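Local coordinates for protein superoxide dismutase (Clostridium difficile, PDB 3TJT) that probably disproportionates superoxide radicals into hydrogen peroxide and molecular oxygen, using an iron or manganese ion, as a member of the iron/manganese superoxide dismutase family, at residues P20-D23 and K24-K28; E59-Q62 and N63-S66. One frame throughout, in Å; residues are numbered along the deposited sequence.

Contact 1. Residues P20-D23 and K24-K28; sequences PYID and KETMK
The side chain of Asp23 crosses that of Thr26 obliquely, three residues on, its carboxylate meeting the hydroxyl, and one oxygen does most of the work. OD2 of Asp23 takes the hydroxyl OG1 of Thr26 at 2.6 Å, on the syn side and 22° out of the carboxylate plane. The same oxygen accepts from the backbone N of Thr26 at 3.0 Å; this donor stands well above the plane, on the same face as the hydroxyl, with an N-H...O angle of only 137°. A chi1 of 51° tucks CG of Asp23 between its own N and carbonyl carbon, turning the carboxylate back toward the first turn. A water donates to both OD2 of Asp23 and OE1 of Glu25, bridging two acids whose like charges probably repel and are perhaps partly eased by it. The main chain starts its helical pattern with Met27 N bonded to Asp23 O at 3.0 Å. On the apolar side CG2 of Ile22 meets SD of Met27 at 3.5 Å, the two side chains crossing at about a right angle. Leu175 of helix 174-177 touches both Asp23 and Thr26. This is an aspartate N-cap, here opening helix 24-46, which carries the iron ligand His30 one turn beyond Thr26.

Contact 2. Residues E59-Q62 and N63-S66; sequences ELLQ and NLDS
Residues 59-62 belong to the short helix 57-62, and the backbone at Asn63 has phi near -131°, away from the helical value. The backbone N of Asn63 still reaches back to Leu60 O at 3.2 Å, an i to i-3 bond whose donor stands above the carbonyl plane. The side chain of Asn63 folds back as well: with CG anti to its own carbonyl carbon (chi1 -66°), the amide lies beside the backbone N, and ND2 donates to Glu59 O, four residues earlier, at 2.8 Å. That bond is nearly straight (171°) and lies in the amide plane of Asn63; the side-chain N-H adds to the bonding of a helix carbonyl. In the alpha-hairpin domain this short helix precedes helix 72-90, against which Leu61 packs through Ala79 and Tyr83, and Leu64 through Val75 and Arg76. A water accepts from ND2 of Asn63 and donates to OE1 of Gln62, tying the two amides together. The side chain of Leu64 bends back toward the carbonyls of Leu60 and Leu61, its CD2 lying 3.3 Å from Leu60 O and its CG 3.6 Å from Leu61 O. A second water donates to Leu61 O and accepts from Leu64 N; Ser157 OG also bonds to Leu61 O.

In the fold
Contacts 1 and 2 illustrate one helix start and one helix-to-loop passage within a single family region, the alpha-hairpin domain of iron/manganese superoxide dismutases. They come in series along the chain: contact 1 opens helix 24-46, and contact 2 lies where helix 57-62 gives way to the loop before helix 72-90. Their centres are 33 Å apart, on opposite sides of the chain's centre, and their nearest atoms are about 20 Å apart. The long helices 24-46 and 72-90 supply the iron ligands His30 and His85; Asp167 and His171 complete the site. Contact 1 thus sits at the start of a ligand-bearing helix, whereas contact 2 packs against the side of another.

Contact 1. Residues P20-D23 and K24-K28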
loop_
_atom_site.group_PDB
_atom_site.type_symbol
_atom_site.label_atom_id
_atom_site.label_comp_id
_atom_site.label_asym_id
_atom_site.label_seq_id
_atom_site.Cartn_x
_atom_site.Cartn_y
_atom_site.Cartn_z
ATOM N N PRO A 20 -1.425 -16.957 -18.528
ATOM C CA PRO A 20 -1.190 -17.247 -17.111
ATOM C C PRO A 20 -0.392 -16.149 -16.426
ATOM O O PRO A 20 0.216 -16.415 -15.400
ATOM C CB PRO A 20 -0.322 -18.495 -17.185
ATOM C CG PRO A 20 0.535 -18.220 -18.377
ATOM C CD PRO A 20 -0.368 -17.537 -19.375
ATOM N N TYR A 21 -0.382 -14.942 -16.980
ATOM C CA TYR A 21 0.430 -13.872 -16.405
ATOM C C TYR A 21 -0.275 -13.148 -15.265
ATOM O O TYR A 21 0.356 -12.755 -14.274
ATOM C CB TYR A 21 0.840 -12.892 -17.502
ATOM C CG TYR A 21 1.429 -13.609 -18.693
ATOM C CD1 TYR A 21 2.655 -14.248 -18.595
ATOM C CD2 TYR A 21 0.743 -13.673 -19.899
ATOM C CE1 TYR A 21 3.198 -14.915 -19.672
ATOM C CE2 TYR A 21 1.278 -14.342 -20.986
ATOM C CZ TYR A 21 2.506 -14.958 -20.863
ATOM O OH TYR A 21 3.051 -15.628 -21.935
ATOM N N ILE A 22 -1.579 -12.959 -15.423
ATOM C CA ILE A 22 -2.429 -12.430 -14.366
ATOM C C ILE A 22 -3.653 -13.322 -14.266
ATOM O O ILE A 22 -4.325 -13.572 -15.262
ATOM C CB ILE A 22 -2.857 -10.977 -14.649
ATOM C CG1 ILE A 22 -1.613 -10.101 -14.813
ATOM C CG2 ILE A 22 -3.761 -10.454 -13.526
ATOM C CD1 ILE A 22 -1.926 -8.646 -15.173
ATOM N N ASP A 23 -3.946 -13.796 -13.062
ATOM C CA ASP A 23 -5.053 -14.731 -12.863
ATOM C C ASP A 23 -6.439 -14.112 -13.029
ATOM O O ASP A 23 -6.666 -12.937 -12.723
ATOM C CB ASP A 23 -4.943 -15.366 -11.478
ATOM C CG ASP A 23 -4.786 -14.328 -10.397
ATOM O OD1 ASP A 23 -3.781 -13.586 -10.446
ATOM O OD2 ASP A 23 -5.669 -14.249 -9.522
ATOM N N LYS A 24 -7.379 -14.928 -13.496
ATOM C CA LYS A 24 -8.758 -14.503 -13.694
ATOM C C LYS A 24 -9.411 -13.984 -12.413
ATOM O O LYS A 24 -10.183 -13.032 -12.441
ATOM C CB LYS A 24 -9.584 -15.678 -14.249
ATOM C CG LYS A 24 -11.060 -15.372 -14.421
ATOM C CD LYS A 24 -11.862 -16.620 -14.831
ATOM C CE LYS A 24 -13.318 -16.260 -15.121
ATOM N NZ LYS A 24 -14.119 -17.440 -15.577
ATOM N N GLU A 25 -9.112 -14.621 -11.289
ATOM C CA GLU A 25 -9.726 -14.207 -10.033
ATOM C C GLU A 25 -9.319 -12.769 -9.695
ATOM O O GLU A 25 -10.139 -11.962 -9.251
ATOM C CB GLU A 25 -9.322 -15.165 -8.913
ATOM C CG GLU A 25 -9.879 -16.588 -9.086
ATOM C CD GLU A 25 -9.287 -17.379 -10.265
ATOM O OE1 GLU A 25 -8.106 -17.166 -10.638
ATOM O OE2 GLU A 25 -10.018 -18.249 -10.805
ATOM N N THR A 26 -8.052 -12.465 -9.926
ATOM C CA THR A 26 -7.544 -11.112 -9.689
ATOM C C THR A 26 -8.142 -10.098 -10.662
ATOM O O THR A 26 -8.504 -8.987 -10.271
ATOM C CB THR A 26 -6.017 -11.096 -9.745
ATOM O OG1 THR A 26 -5.505 -11.806 -8.618
ATOM C CG2 THR A 26 -5.477 -9.662 -9.728
ATOM N N MET A 27 -8.275 -10.471 -11.932
ATOM C CA MET A 27 -8.922 -9.558 -12.877
ATOM C C MET A 27 -10.342 -9.211 -12.437
ATOM O O MET A 27 -10.759 -8.056 -12.517
ATOM C CB MET A 27 -8.921 -10.129 -14.308
ATOM C CG MET A 27 -7.528 -10.348 -14.896
ATOM S SD MET A 27 -6.495 -8.842 -15.022
ATOM C CE MET A 27 -7.569 -7.759 -15.956
ATOM N N LYS A 28 -11.084 -10.209 -11.961
ATOM C CA LYS A 28 -12.439 -9.988 -11.465
ATOM C C LYS A 28 -12.464 -9.036 -10.266
ATOM O O LYS A 28 -13.231 -8.081 -10.242
ATOM C CB LYS A 28 -13.107 -11.318 -11.093
ATOM C CG LYS A 28 -13.470 -12.191 -12.285
ATOM C CD LYS A 28 -14.959 -12.104 -12.613
ATOM C CE LYS A 28 -15.308 -12.954 -13.840
ATOM N NZ LYS A 28 -16.698 -12.709 -14.333
HETATM O O HOH W 1 -6.088 -16.634 -8.256
#

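Contact 2. Residues E59-Q62 and N63-S66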
loop_
_atom_site.group_PDB
_atom_site.type_symbol
_atom_site.label_atom_id
_atom_site.label_comp_id
_atom_site.label_asym_id
_atom_site.label_seq_id
_atom_site.Cartn_x
_atom_site.Cartn_y
_atom_site.Cartn_z
ATOM N N GLU A 59 -9.218 16.416 -16.159
ATOM C CA GLU A 59 -9.412 17.770 -15.647
ATOM C C GLU A 59 -9.444 17.792 -14.121
ATOM O O GLU A 59 -8.864 18.680 -13.488
ATOM C CB GLU A 59 -10.683 18.396 -16.226
ATOM C CG GLU A 59 -10.501 18.810 -17.679
ATOM C CD GLU A 59 -11.793 19.243 -18.350
ATOM O OE1 GLU A 59 -12.878 18.766 -17.963
ATOM O OE2 GLU A 59 -11.712 20.061 -19.289
ATOM N N LEU A 60 -10.124 16.819 -13.529
ATOM C CA LEU A 60 -10.109 16.691 -12.074
ATOM C C LEU A 60 -8.677 16.527 -11.560
ATOM O O LEU A 60 -8.252 17.221 -10.627
ATOM C CB LEU A 60 -10.995 15.528 -11.620
ATOM C CG LEU A 60 -12.509 15.704 -11.791
ATOM C CD1 LEU A 60 -13.241 14.405 -11.477
ATOM C CD2 LEU A 60 -13.055 16.828 -10.914
ATOM N N LEU A 61 -7.920 15.630 -12.179
ATOM C CA LEU A 61 -6.555 15.372 -11.736
ATOM C C LEU A 61 -5.611 16.552 -11.966
ATOM O O LEU A 61 -4.608 16.690 -11.273
ATOM C CB LEU A 61 -6.009 14.107 -12.400
ATOM C CG LEU A 61 -6.758 12.839 -11.982
ATOM C CD1 LEU A 61 -6.185 11.638 -12.714
ATOM C CD2 LEU A 61 -6.668 12.649 -10.470
ATOM N N GLN A 62 -5.930 17.395 -12.948
ATOM C CA GLN A 62 -5.094 18.547 -13.267
ATOM C C GLN A 62 -5.409 19.759 -12.398
ATOM O O GLN A 62 -4.693 20.762 -12.452
ATOM C CB GLN A 62 -5.276 18.948 -14.743
ATOM C CG GLN A 62 -4.634 17.989 -15.730
ATOM C CD GLN A 62 -5.100 18.216 -17.165
ATOM O OE1 GLN A 62 -6.219 18.692 -17.415
ATOM N NE2 GLN A 62 -4.251 17.858 -18.114
ATOM N N ASN A 63 -6.485 19.679 -11.623
ATOM C CA ASN A 63 -6.939 20.828 -10.843
ATOM C C ASN A 63 -7.215 20.517 -9.374
ATOM O O ASN A 63 -8.036 21.176 -8.734
ATOM C CB ASN A 63 -8.164 21.475 -11.505
ATOM C CG ASN A 63 -7.832 22.086 -12.860
ATOM O OD1 ASN A 63 -7.360 23.225 -12.941
ATOM N ND2 ASN A 63 -8.045 21.316 -13.931
ATOM N N LEU A 64 -6.507 19.523 -8.841
ATOM C CA LEU A 64 -6.738 19.079 -7.473
ATOM C C LEU A 64 -6.580 20.220 -6.466
ATOM O O LEU A 64 -7.340 20.308 -5.504
ATOM C CB LEU A 64 -5.777 17.942 -7.112
ATOM C CG LEU A 64 -5.996 16.665 -7.925
ATOM C CD1 LEU A 64 -4.900 15.639 -7.619
ATOM C CD2 LEU A 64 -7.383 16.083 -7.661
ATOM N N ASP A 65 -5.591 21.074 -6.685
ATOM C CA ASP A 65 -5.298 22.149 -5.740
ATOM C C ASP A 65 -6.242 23.347 -5.863
ATOM O O ASP A 65 -6.146 24.294 -5.080
ATOM C CB ASP A 65 -3.846 22.597 -5.876
ATOM C CG ASP A 65 -2.866 21.490 -5.535
ATOM O OD1 ASP A 65 -3.169 20.693 -4.622
ATOM O OD2 ASP A 65 -1.802 21.418 -6.181
ATOM N N SER A 66 -7.143 23.320 -6.839
ATOM C CA SER A 66 -8.125 24.403 -6.963
ATOM C C SER A 66 -9.582 23.948 -6.804
ATOM O O SER A 66 -10.506 24.762 -6.871
ATOM C CB SER A 66 -7.931 25.188 -8.271
ATOM O OG SER A 66 -8.108 24.363 -9.411
HETATM O O HOH W 2 -3.495 18.820 -9.887
HETATM O O HOH W 3 -3.967 21.613 -9.176
HETATM O O HOH W 4 -7.372 21.635 -16.743
#